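PDB 3LW3: HP0420 homologue, which is of unknown function but folds as a hotdog-fold dimer, a scaffold used by many thioesterases and dehydratases that act on acyl thioesters. Local coordinates for residues A64-A67 and A68-L72; P11-E14 and G15-V18. All coordinates share one frame; numbering follows the deposited sequence.

From the N terminus the chain first meets contact 2, where residues 11-18 make two overlapping turns in the long segment before strand 29-34. It then runs through strands 29-34 and 37-42 and enters helix 57-72, whose last two turns hold contact 1. Each contact is local, closing only a turn or two of backbone, and the two lie in series, with no nesting or crossing. Their centres are about 13 Å apart, yet they touch: L16 CD1 packs 3.7 Å from C70 SG, and V18 CG1 lies 3.8 Å from L69 O. The N-terminal segment is thereby laid against the end of the helix that the antiparallel sheet wraps.

Contact 1 (A64-A67 and A68-L72); sequences ASFA and ALCAL
A68 sits one turn on from A64 and S65, and C70 one turn on from F66; the methyls of A67 and A68 on one side and the sulfur and ring on the other give the helix two different faces. The methyl of A68 lies beside the carbonyl oxygens of the preceding turn, its CB 3.4 Å from S65 O. Alanine suits these places because a single methyl keeps the helix slim and lets large side chains of the sheet come close to its backbone. The bonding is regular alpha-helical: A68 N to A64 O at 2.9 Å begins a run continued by L69, C70 and A71, each bonded four residues back. The last bond, from A71 N to A67 O, is less straight, with an angle of 142° at the hydrogen.

Four residues apart, F66 and C70 share a face. Chi1 of F66 (-180°) sets CG opposite the backbone N, while C70 SG lies beside its own N (chi1 -67°), and the two groups converge. The sulfur sits obliquely, 3.8 Å from the centroid of the F66 ring and off-centre towards CE1, which is only 3.3 Å from SG. This is a cysteine sulfur-aromatic contact, in which cysteine supplies a single polarisable sulfur close to the ring.

S65 OG is satisfied within the helix by V61 O. Beyond the two segments, F124 and F128 of strand 121-132 and F98 and A100 of strand 96-105 pack on the alanine side, while L69 reaches I79 of strand 77-86. F66 also packs on H56 of the second subunit, so this central hotdog helix faces both its own sheet and the dimer partner.

Contact 2 (P11-E14 and G15-V18); sequences PLEE and GLLV
E13 and L16 meet through their flat peptide groups: the N-H of L16 comes in over one face of the E13 carbonyl, 55° out of its plane and away from the lone-pair directions. The bond is nonetheless short, L16 N to E13 O at 2.8 Å, and its N-H points well at the oxygen (162°). It closes a type I turn through E14 and G15. A similar turn precedes it, closed by E14 N to P11 O at 2.9 Å, where the ring of P11 restrains the chain as it enters.

Between these two bonds a third could have formed, but L12 O and G15 N stand 3.9 Å apart. A water fills the role instead, donating to L12 O at 2.6 Å and accepting from G15 N at 3.0 Å. The chain thus makes a short helix-like coil, held partly by solvent, with G15 filling the last corner of the turn.

The side chains add little across the turn. L16 CB lies 3.3 Å from E13 O, and with CG opposite its backbone N (chi1 -176°) L16 CD2 comes only loosely near E13 CG, at 4.5 Å. Glutamate suits this border because its carboxylate turns away from residues 15-18, where OE2 is hydrogen-bonded by Q24 NE2.

The apolar side of the coil turns inward, with L12, E13 and L16 packing on L30 of strand 29-34. L16 also meets C70 of helix 57-72, and V18 packs on L69 of the same helix and on E51 of the second subunit, so the coil lies at the margin of the fold and the chain leaving it reaches the dimer partner at V18.

Contact 1 (A64-A67 and A68-L72)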
loop_
_atom_site.group_PDB
_atom_site.type_symbol
_atom_site.label_atom_id
_atom_site.label_comp_id
_atom_site.label_asym_id
_atom_site.label_seq_id
_atom_site.Cartn_x
_atom_site.Cartn_y
_atom_site.Cartn_z
ATOM N N ALA B 64 5.171 3.613 2.057
ATOM C CA ALA B 64 5.478 4.617 1.030
ATOM C C ALA B 64 4.292 5.572 0.888
ATOM O O ALA B 64 4.448 6.806 0.813
ATOM C CB ALA B 64 5.767 3.942 -0.276
ATOM N N SER B 65 3.094 5.005 0.894
ATOM C CA SER B 65 1.829 5.762 0.778
ATOM C C SER B 65 1.667 6.807 1.898
ATOM O O SER B 65 1.349 7.973 1.654
ATOM C CB SER B 65 0.612 4.798 0.769
ATOM O OG SER B 65 0.586 3.987 -0.397
ATOM N N PHE B 66 1.901 6.370 3.127
ATOM C CA PHE B 66 1.873 7.238 4.270
ATOM C C PHE B 66 2.897 8.345 4.117
ATOM O O PHE B 66 2.540 9.518 4.297
ATOM C CB PHE B 66 2.092 6.418 5.527
ATOM C CG PHE B 66 2.078 7.209 6.800
ATOM C CD1 PHE B 66 1.126 8.205 7.044
ATOM C CD2 PHE B 66 2.969 6.885 7.811
ATOM C CE1 PHE B 66 1.121 8.909 8.251
ATOM C CE2 PHE B 66 2.966 7.543 9.018
ATOM C CZ PHE B 66 2.056 8.597 9.241
ATOM N N ALA B 67 4.154 8.022 3.783
ATOM C CA ALA B 67 5.178 9.091 3.523
ATOM C C ALA B 67 4.648 10.133 2.497
ATOM O O ALA B 67 4.738 11.360 2.714
ATOM C CB ALA B 67 6.499 8.539 2.983
ATOM N N ALA B 68 4.135 9.611 1.381
ATOM C CA ALA B 68 3.609 10.455 0.287
ATOM C C ALA B 68 2.531 11.421 0.825
ATOM O O ALA B 68 2.608 12.620 0.606
ATOM C CB ALA B 68 3.059 9.583 -0.821
ATOM N N LEU B 69 1.541 10.903 1.554
ATOM C CA LEU B 69 0.469 11.746 2.131
ATOM C C LEU B 69 1.054 12.793 3.090
ATOM O O LEU B 69 0.635 13.939 3.071
ATOM C CB LEU B 69 -0.603 10.881 2.790
ATOM C CG LEU B 69 -1.480 10.157 1.761
ATOM C CD1 LEU B 69 -2.317 8.934 2.309
ATOM C CD2 LEU B 69 -2.414 11.200 1.133
ATOM N N CYS B 70 2.028 12.406 3.915
ATOM C CA CYS B 70 2.638 13.345 4.851
ATOM C C CYS B 70 3.434 14.488 4.189
ATOM O O CYS B 70 3.515 15.603 4.733
ATOM C CB CYS B 70 3.528 12.605 5.841
ATOM S SG CYS B 70 2.656 11.538 6.970
ATOM N N ALA B 71 4.001 14.242 3.025
ATOM C CA ALA B 71 4.754 15.270 2.316
ATOM C C ALA B 71 3.859 16.444 1.901
ATOM O O ALA B 71 4.311 17.594 1.905
ATOM C CB ALA B 71 5.428 14.661 1.034
ATOM N N LEU B 72 2.634 16.123 1.499
ATOM C CA LEU B 72 1.652 17.149 1.113
ATOM C C LEU B 72 0.882 17.668 2.349
ATOM O O LEU B 72 0.610 18.873 2.467
ATOM C CB LEU B 72 0.678 16.593 0.077
ATOM C CG LEU B 72 -0.396 17.561 -0.384
ATOM C CD1 LEU B 72 0.317 18.723 -1.009
ATOM C CD2 LEU B 72 -1.263 16.822 -1.357
#

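Contact 2 (P11-E14 and G15-V18)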
loop_
_atom_site.group_PDB
_atom_site.type_symbol
_atom_site.label_atom_id
_atom_site.label_comp_id
_atom_site.label_asym_id
_atom_site.label_seq_id
_atom_site.Cartn_x
_atom_site.Cartn_y
_atom_site.Cartn_z
ATOM N N PRO B 11 4.196 16.601 20.446
ATOM C CA PRO B 11 4.375 15.383 19.634
ATOM C C PRO B 11 4.603 15.792 18.180
ATOM O O PRO B 11 3.975 16.762 17.730
ATOM C CB PRO B 11 3.024 14.646 19.753
ATOM C CG PRO B 11 2.211 15.395 20.773
ATOM C CD PRO B 11 2.802 16.771 20.908
ATOM N N LEU B 12 5.484 15.077 17.480
ATOM C CA LEU B 12 5.700 15.301 16.048
ATOM C C LEU B 12 4.363 15.295 15.282
ATOM O O LEU B 12 4.149 16.069 14.352
ATOM C CB LEU B 12 6.666 14.241 15.495
ATOM C CG LEU B 12 6.876 14.263 13.993
ATOM C CD1 LEU B 12 7.861 15.348 13.654
ATOM C CD2 LEU B 12 7.374 12.878 13.530
ATOM N N GLU B 13 3.423 14.452 15.693
ATOM C CA GLU B 13 2.150 14.379 14.990
ATOM C C GLU B 13 1.256 15.594 15.200
ATOM O O GLU B 13 0.293 15.777 14.483
ATOM C CB GLU B 13 1.401 13.122 15.382
ATOM C CG GLU B 13 2.044 11.886 14.853
ATOM C CD GLU B 13 3.245 11.443 15.682
ATOM O OE1 GLU B 13 3.402 11.933 16.851
ATOM O OE2 GLU B 13 4.013 10.571 15.167
ATOM N N GLU B 14 1.563 16.429 16.181
ATOM C CA GLU B 14 0.702 17.565 16.451
ATOM C C GLU B 14 0.290 18.323 15.168
ATOM O O GLU B 14 -0.893 18.621 15.004
ATOM C CB GLU B 14 1.338 18.516 17.491
ATOM C CG GLU B 14 0.378 19.565 18.093
ATOM C CD GLU B 14 -0.566 18.969 19.111
ATOM O OE1 GLU B 14 -0.098 18.167 19.951
ATOM O OE2 GLU B 14 -1.771 19.301 19.083
ATOM N N GLY B 15 1.227 18.627 14.260
ATOM C CA GLY B 15 0.864 19.388 13.061
ATOM C C GLY B 15 0.475 18.527 11.846
ATOM O O GLY B 15 0.307 19.011 10.703
ATOM N N LEU B 16 0.313 17.232 12.090
ATOM C CA LEU B 16 0.022 16.312 10.982
ATOM C C LEU B 16 -1.493 16.282 10.761
ATOM O O LEU B 16 -2.264 15.924 11.672
ATOM C CB LEU B 16 0.566 14.936 11.299
ATOM C CG LEU B 16 0.375 13.953 10.157
ATOM C CD1 LEU B 16 1.345 14.318 9.074
ATOM C CD2 LEU B 16 0.612 12.551 10.670
ATOM N N LEU B 17 -1.916 16.694 9.570
ATOM C CA LEU B 17 -3.325 16.830 9.213
ATOM C C LEU B 17 -3.920 15.615 8.528
ATOM O O LEU B 17 -5.146 15.481 8.464
ATOM C CB LEU B 17 -3.504 18.038 8.283
ATOM C CG LEU B 17 -2.972 19.389 8.793
ATOM C CD1 LEU B 17 -3.557 20.520 7.947
ATOM C CD2 LEU B 17 -3.287 19.548 10.266
ATOM N N VAL B 18 -3.073 14.738 7.987
ATOM C CA VAL B 18 -3.541 13.632 7.164
ATOM C C VAL B 18 -3.547 12.304 7.942
ATOM O O VAL B 18 -2.803 12.117 8.890
ATOM C CB VAL B 18 -2.686 13.567 5.858
ATOM C CG1 VAL B 18 -1.283 13.115 6.190
ATOM C CG2 VAL B 18 -3.374 12.735 4.776
HETATM O O HOH W 1 4.236 18.690 14.322
#